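Local coordinates for protein farnesyltransferase, putative (Trypanosoma cruzi, PDB 3WCA) that probably catalyses the magnesium-dependent, head-to-head condensation of two farnesyl diphosphate molecules into squalene, using NADPH or NADH as reductant, at residues M143-F146 with L147-V151; S319-L322 with Q323-L326; L353-D356 with A357-M361. The protein carries 1 engineered substitution. All coordinates share one frame; numbering follows the deposited sequence.

Contact 1: residues M143-F146 with L147-V151; sequences MCDF and LTRKV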
loop_
_atom_site.group_PDB
_atom_site.type_symbol
_atom_site.label_atom_id
_atom_site.label_comp_id
_atom_site.label_asym_id
_atom_site.label_seq_id
_atom_site.Cartn_x
_atom_site.Cartn_y
_atom_site.Cartn_z
ATOM N N MET A 143 4.888 13.735 1.347
ATOM C CA MET A 143 3.848 14.068 0.389
ATOM C C MET A 143 4.095 15.483 -0.132
ATOM O O MET A 143 3.930 15.745 -1.326
ATOM C CB MET A 143 2.464 14.003 1.038
ATOM C CG MET A 143 1.990 12.606 1.445
ATOM S SD MET A 143 0.399 12.726 2.305
ATOM C CE MET A 143 -0.311 11.076 2.005
ATOM N N CYS A 144 4.477 16.392 0.764
ATOM C CA CYS A 144 4.740 17.773 0.373
ATOM C C CYS A 144 5.818 17.819 -0.695
ATOM O O CYS A 144 5.696 18.553 -1.673
ATOM C CB CYS A 144 5.166 18.619 1.580
ATOM S SG CYS A 144 3.802 19.115 2.666
ATOM N N ASP A 145 6.864 17.022 -0.509
ATOM C CA ASP A 145 7.958 16.973 -1.469
ATOM C C ASP A 145 7.463 16.607 -2.864
ATOM O O ASP A 145 7.855 17.237 -3.848
ATOM C CB ASP A 145 9.023 15.966 -1.013
ATOM C CG ASP A 145 10.204 15.878 -1.981
ATOM O OD1 ASP A 145 10.533 16.898 -2.627
ATOM O OD2 ASP A 145 10.818 14.792 -2.086
ATOM N N PHE A 146 6.595 15.600 -2.955
ATOM C CA PHE A 146 6.081 15.167 -4.253
ATOM C C PHE A 146 4.836 15.898 -4.727
ATOM O O PHE A 146 4.281 15.563 -5.767
ATOM C CB PHE A 146 5.836 13.656 -4.261
ATOM C CG PHE A 146 7.094 12.848 -4.375
ATOM C CD1 PHE A 146 7.751 12.736 -5.596
ATOM C CD2 PHE A 146 7.659 12.252 -3.249
ATOM C CE1 PHE A 146 8.958 12.047 -5.698
ATOM C CE2 PHE A 146 8.866 11.558 -3.339
ATOM C CZ PHE A 146 9.518 11.457 -4.571
ATOM N N LEU A 147 4.380 16.882 -3.963
ATOM C CA LEU A 147 3.224 17.656 -4.393
ATOM C C LEU A 147 3.767 18.753 -5.305
ATOM O O LEU A 147 3.047 19.305 -6.135
ATOM C CB LEU A 147 2.503 18.287 -3.203
ATOM C CG LEU A 147 1.284 17.556 -2.638
ATOM C CD1 LEU A 147 0.737 18.350 -1.468
ATOM C CD2 LEU A 147 0.215 17.402 -3.713
ATOM N N THR A 148 5.058 19.038 -5.148
ATOM C CA THR A 148 5.724 20.066 -5.932
ATOM C C THR A 148 6.642 19.509 -7.033
ATOM O O THR A 148 7.495 20.226 -7.563
ATOM C CB THR A 148 6.534 21.020 -5.003
ATOM O OG1 THR A 148 7.278 21.952 -5.800
ATOM C CG2 THR A 148 7.486 20.233 -4.109
ATOM N N ARG A 149 6.472 18.233 -7.375
ATOM C CA ARG A 149 7.275 17.625 -8.436
ATOM C C ARG A 149 6.750 16.266 -8.890
ATOM O O ARG A 149 5.930 15.643 -8.214
ATOM C CB ARG A 149 8.737 17.483 -8.011
ATOM C CG ARG A 149 8.963 16.652 -6.770
ATOM C CD ARG A 149 10.283 15.901 -6.884
ATOM N NE ARG A 149 10.802 15.450 -5.598
ATOM C CZ ARG A 149 11.672 14.458 -5.462
ATOM N NH1 ARG A 149 12.110 13.815 -6.538
ATOM N NH2 ARG A 149 12.113 14.113 -4.257
ATOM N N LYS A 150 7.238 15.819 -10.042
ATOM C CA LYS A 150 6.834 14.545 -10.622
ATOM C C LYS A 150 7.704 13.377 -10.180
ATOM O O LYS A 150 8.715 13.547 -9.497
ATOM C CB LYS A 150 6.886 14.613 -12.153
ATOM C CG LYS A 150 5.640 15.153 -12.836
ATOM C CD LYS A 150 5.718 16.645 -13.072
ATOM C CE LYS A 150 4.509 17.126 -13.862
ATOM N NZ LYS A 150 4.600 18.576 -14.191
ATOM N N VAL A 151 7.292 12.181 -10.586
ATOM C CA VAL A 151 8.042 10.973 -10.286
ATOM C C VAL A 151 8.760 10.659 -11.587
ATOM O O VAL A 151 8.208 10.019 -12.481
ATOM C CB VAL A 151 7.115 9.792 -9.918
ATOM C CG1 VAL A 151 7.952 8.562 -9.587
ATOM C CG2 VAL A 151 6.239 10.166 -8.738
#
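M143 meets L147 one turn on, where its carbonyl O lies 3.5 Å from L147 CG. The M143 side chain leads the other way, onto L67 and E71 of helix 51-72, close to the bound magnesium ion. C144 O accepts a hydrogen bond from L147 N at 3.1 Å. This bond spans three residues. D145 carries the polar half of the contact. Its CG is anti to the backbone N (chi1 -180°), which sends the carboxylate out to R149. D145 OD2 receives R149 NH2 at 2.6 Å on its syn side, in a salt bridge. D145 OD1 takes a weak second bond from R149 NE at 3.3 Å. The carboxylate and guanidinium planes are 54° apart, so the fork is twisted. F146 supplies the flat half. Its ring lies under one face of the R149 guanidinium, with centres 4.2 Å apart and planes at 24°, a cation-pi stack. F146 CD1 also approaches V151 CG2 at 4.3 Å, and the ring packs edge-to-face with Y160. R149 NH1 forms a further salt bridge with D156 of helix 154-179. Two carboxylates and an aromatic face thus fix the guanidinium's rotation, and its positive charge is probably well balanced at this surface loop.

Contact 2: residues S319-L322 with Q323-L326; sequences STEL and QATL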
loop_
_atom_site.group_PDB
_atom_site.type_symbol
_atom_site.label_atom_id
_atom_site.label_comp_id
_atom_site.label_asym_id
_atom_site.label_seq_id
_atom_site.Cartn_x
_atom_site.Cartn_y
_atom_site.Cartn_z
ATOM N N SER A 319 -4.523 -17.849 4.955
ATOM C CA SER A 319 -3.360 -17.058 5.357
ATOM C C SER A 319 -3.313 -16.807 6.863
ATOM O O SER A 319 -3.175 -15.661 7.294
ATOM C CB SER A 319 -3.354 -15.708 4.636
ATOM O OG SER A 319 -3.418 -15.878 3.234
ATOM N N THR A 320 -3.413 -17.873 7.656
ATOM C CA THR A 320 -3.383 -17.759 9.112
ATOM C C THR A 320 -2.044 -18.202 9.673
ATOM O O THR A 320 -1.697 -17.861 10.802
ATOM C CB THR A 320 -4.475 -18.613 9.782
ATOM O OG1 THR A 320 -4.443 -19.942 9.247
ATOM C CG2 THR A 320 -5.832 -18.008 9.561
ATOM N N GLU A 321 -1.305 -18.974 8.890
ATOM C CA GLU A 321 0.005 -19.453 9.310
ATOM C C GLU A 321 0.945 -19.477 8.103
ATOM O O GLU A 321 0.499 -19.557 6.964
ATOM C CB GLU A 321 -0.114 -20.850 9.943
ATOM C CG GLU A 321 -0.529 -21.943 8.980
ATOM C CD GLU A 321 0.657 -22.660 8.359
ATOM O OE1 GLU A 321 0.437 -23.426 7.397
ATOM O OE2 GLU A 321 1.803 -22.475 8.836
ATOM N N LEU A 322 2.243 -19.412 8.380
ATOM C CA LEU A 322 3.292 -19.376 7.379
ATOM C C LEU A 322 3.241 -20.371 6.225
ATOM O O LEU A 322 3.208 -19.969 5.059
ATOM C CB LEU A 322 4.655 -19.489 8.071
ATOM C CG LEU A 322 5.871 -19.288 7.167
ATOM C CD1 LEU A 322 5.799 -17.913 6.540
ATOM C CD2 LEU A 322 7.157 -19.446 7.974
ATOM N N GLN A 323 3.256 -21.660 6.541
ATOM C CA GLN A 323 3.255 -22.687 5.505
ATOM C C GLN A 323 2.199 -22.521 4.426
ATOM O O GLN A 323 2.524 -22.518 3.243
ATOM C CB GLN A 323 3.142 -24.081 6.133
ATOM C CG GLN A 323 4.366 -24.463 6.954
ATOM C CD GLN A 323 5.659 -24.046 6.276
ATOM O OE1 GLN A 323 5.878 -24.336 5.096
ATOM N NE2 GLN A 323 6.525 -23.362 7.021
ATOM N N ALA A 324 0.942 -22.382 4.822
ATOM C CA ALA A 324 -0.131 -22.218 3.850
ATOM C C ALA A 324 0.056 -20.930 3.029
ATOM O O ALA A 324 -0.210 -20.894 1.826
ATOM C CB ALA A 324 -1.479 -22.200 4.562
ATOM N N THR A 325 0.521 -19.881 3.690
ATOM C CA THR A 325 0.746 -18.600 3.046
ATOM C C THR A 325 1.841 -18.709 2.008
ATOM O O THR A 325 1.730 -18.151 0.920
ATOM C CB THR A 325 1.130 -17.550 4.084
ATOM O OG1 THR A 325 0.061 -17.435 5.027
ATOM C CG2 THR A 325 1.383 -16.199 3.426
ATOM N N LEU A 326 2.904 -19.426 2.351
ATOM C CA LEU A 326 4.011 -19.622 1.432
ATOM C C LEU A 326 3.541 -20.391 0.215
ATOM O O LEU A 326 3.906 -20.048 -0.916
ATOM C CB LEU A 326 5.149 -20.399 2.092
ATOM C CG LEU A 326 5.988 -19.673 3.135
ATOM C CD1 LEU A 326 7.034 -20.634 3.690
ATOM C CD2 LEU A 326 6.649 -18.452 2.502
#
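L322 overlaps L326 one helical turn on. L322 CD1 lies 3.8 Å from L326 CG, and the two side chains cross at a slant. In L322, chi1 (-173°) and chi2 (59°) together bring CD1 onto L326. The pair faces helix 261-269, with L322 on A269 and L326 on V265. Between the same two residues runs a backbone bond of the new helix, from L326 N to L322 O at 2.8 Å.

E321 is the N-cap of helix 322-338. Two bends, one at chi1 and one at chi2 (93°), bring its carboxylate back to the N-H groups of the first turn. E321 OE1 accepts from A324 N at 2.8 Å. E321 OE2 accepts from Q323 N, also at 2.8 Å. Both donors approach from well above the carboxylate plane rather than within it. The aliphatic part of Q323 lies beside the same group, with Q323 CB 3.1 Å from E321 OE1. Q323 NE2 bonds to the carbonyl of H364 near the chain end.

The E321 carbonyl is held twice by T325. T325 N reaches E321 O at 3.3 Å. T325 OG1 gives its proton to the same oxygen at 2.9 Å, from above the carbonyl plane. The hydroxyl also lies 3.5 Å from S319 CA, where the chain leaves helix 309-318. S319 OG turns back to the carbonyl of I315.

Residue E321 thus accepts four bonds. The two on the carboxylate satisfy Q323 N and A324 N, which have no preceding turn to pair with. The carbonyl takes T325 N and the T325 hydroxyl. The negative carboxylate would also suit the positive end of the helix dipole.

Contact 3: residues L353-D356 with A357-M361; sequences LVND and AIRAM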
loop_
_atom_site.group_PDB
_atom_site.type_symbol
_atom_site.label_atom_id
_atom_site.label_comp_id
_atom_site.label_asym_id
_atom_site.label_seq_id
_atom_site.Cartn_x
_atom_site.Cartn_y
_atom_site.Cartn_z
ATOM N N LEU A 353 13.685 -13.324 -11.448
ATOM C CA LEU A 353 12.943 -12.693 -10.366
ATOM C C LEU A 353 11.962 -13.692 -9.766
ATOM O O LEU A 353 11.737 -13.696 -8.557
ATOM C CB LEU A 353 12.210 -11.460 -10.878
ATOM C CG LEU A 353 13.133 -10.278 -11.174
ATOM C CD1 LEU A 353 12.386 -9.224 -11.955
ATOM C CD2 LEU A 353 13.656 -9.715 -9.869
ATOM N N VAL A 354 11.383 -14.537 -10.617
ATOM C CA VAL A 354 10.450 -15.552 -10.156
ATOM C C VAL A 354 11.230 -16.578 -9.345
ATOM O O VAL A 354 10.796 -16.988 -8.265
ATOM C CB VAL A 354 9.742 -16.265 -11.339
ATOM C CG1 VAL A 354 9.047 -17.526 -10.848
ATOM C CG2 VAL A 354 8.717 -15.339 -11.968
ATOM N N ASN A 355 12.396 -16.973 -9.858
ATOM C CA ASN A 355 13.234 -17.953 -9.170
ATOM C C ASN A 355 13.702 -17.445 -7.815
ATOM O O ASN A 355 13.788 -18.220 -6.867
ATOM C CB ASN A 355 14.433 -18.352 -10.036
ATOM C CG ASN A 355 14.034 -19.235 -11.206
ATOM O OD1 ASN A 355 13.394 -20.270 -11.021
ATOM N ND2 ASN A 355 14.409 -18.832 -12.416
ATOM N N ASP A 356 14.016 -16.153 -7.721
ATOM C CA ASP A 356 14.428 -15.582 -6.441
ATOM C C ASP A 356 13.279 -15.669 -5.444
ATOM O O ASP A 356 13.487 -16.002 -4.280
ATOM C CB ASP A 356 14.818 -14.113 -6.581
ATOM C CG ASP A 356 16.212 -13.936 -7.096
ATOM O OD1 ASP A 356 17.065 -14.778 -6.744
ATOM O OD2 ASP A 356 16.456 -12.956 -7.835
ATOM N N ALA A 357 12.071 -15.355 -5.912
ATOM C CA ALA A 357 10.881 -15.387 -5.072
ATOM C C ALA A 357 10.574 -16.806 -4.597
ATOM O O ALA A 357 10.425 -17.051 -3.407
ATOM C CB ALA A 357 9.683 -14.819 -5.844
ATOM N N ILE A 358 10.474 -17.734 -5.539
ATOM C CA ILE A 358 10.184 -19.124 -5.219
ATOM C C ILE A 358 11.285 -19.707 -4.347
ATOM O O ILE A 358 11.031 -20.499 -3.444
ATOM C CB ILE A 358 10.050 -19.955 -6.512
ATOM C CG1 ILE A 358 8.835 -19.460 -7.300
ATOM C CG2 ILE A 358 9.920 -21.440 -6.187
ATOM C CD1 ILE A 358 8.637 -20.163 -8.610
ATOM N N ARG A 359 12.512 -19.299 -4.616
ATOM C CA ARG A 359 13.640 -19.789 -3.850
ATOM C C ARG A 359 13.492 -19.330 -2.410
ATOM O O ARG A 359 13.677 -20.107 -1.476
ATOM C CB ARG A 359 14.940 -19.262 -4.459
ATOM C CG ARG A 359 16.196 -19.795 -3.819
ATOM C CD ARG A 359 17.407 -19.495 -4.689
ATOM N NE ARG A 359 17.391 -20.252 -5.940
ATOM C CZ ARG A 359 17.129 -19.729 -7.135
ATOM N NH1 ARG A 359 16.860 -18.434 -7.252
ATOM N NH2 ARG A 359 17.140 -20.503 -8.214
ATOM N N ALA A 360 13.136 -18.061 -2.239
ATOM C CA ALA A 360 12.959 -17.480 -0.920
ATOM C C ALA A 360 11.842 -18.194 -0.167
ATOM O O ALA A 360 11.888 -18.327 1.050
ATOM C CB ALA A 360 12.644 -15.999 -1.052
ATOM N N MET A 361 10.835 -18.647 -0.904
ATOM C CA MET A 361 9.705 -19.360 -0.317
ATOM C C MET A 361 10.125 -20.756 0.138
ATOM O O MET A 361 9.916 -21.127 1.297
ATOM C CB MET A 361 8.570 -19.466 -1.338
ATOM C CG MET A 361 7.794 -18.171 -1.551
ATOM S SD MET A 361 6.931 -18.103 -3.132
ATOM C CE MET A 361 7.140 -16.376 -3.553
#
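V354 and I358 make the apolar part of this contact, lying side by side and pointing the same way. V354 CG1 touches I358 CD1 at 3.5 Å, tighter than usual for two carbons. A chi1 near 180° (166°) swings V354 CG1 away from the backbone N, toward I358.

Backbone bonds form the second group, with the i to i+4 spacing of an alpha helix. I358 N meets V354 O at 2.8 Å. A357 N to L353 O and A360 N to D356 O continue the pattern at 3.1 and 2.9 Å.

The charged pair is looser. D356 OD1 and R359 NH1 are 3.7 Å apart, a long salt bridge. The R359 chain bends at chi3 (-68°) and brings its guanidinium back beside N355, where NH1 lies 3.7 Å from N355 CB. Carboxylate and guanidinium planes stand 77° apart.

The charged pair and the packing residues face different ways from helix 347-362. V354 and I358 pack on T333 of helix 322-338. A357 and A360 rest on V261 and P262 of helix 261-269, while L353 meets A255 and L258 of helix 243-258.

In the fold
All three contacts are local and follow one another along an all-helical chain. Contact 1 is a surface contact at the end of a helix, yet M143 brings it close to the magnesium site. Contacts 2 and 3 are partly buried and lie away from the metal site. Their centres are 16 Å apart and they touch through L326 and M361, on successive helices that both pack against helix 261-269. Contact 1 lies on the opposite side of the chain's centre from contact 2, about 27 Å away between nearest atoms. Chemistry follows place: ion pairing and stacking at a helix end, capping at a helix start, and backbone bonds, an apolar pair and a long salt bridge within a helix.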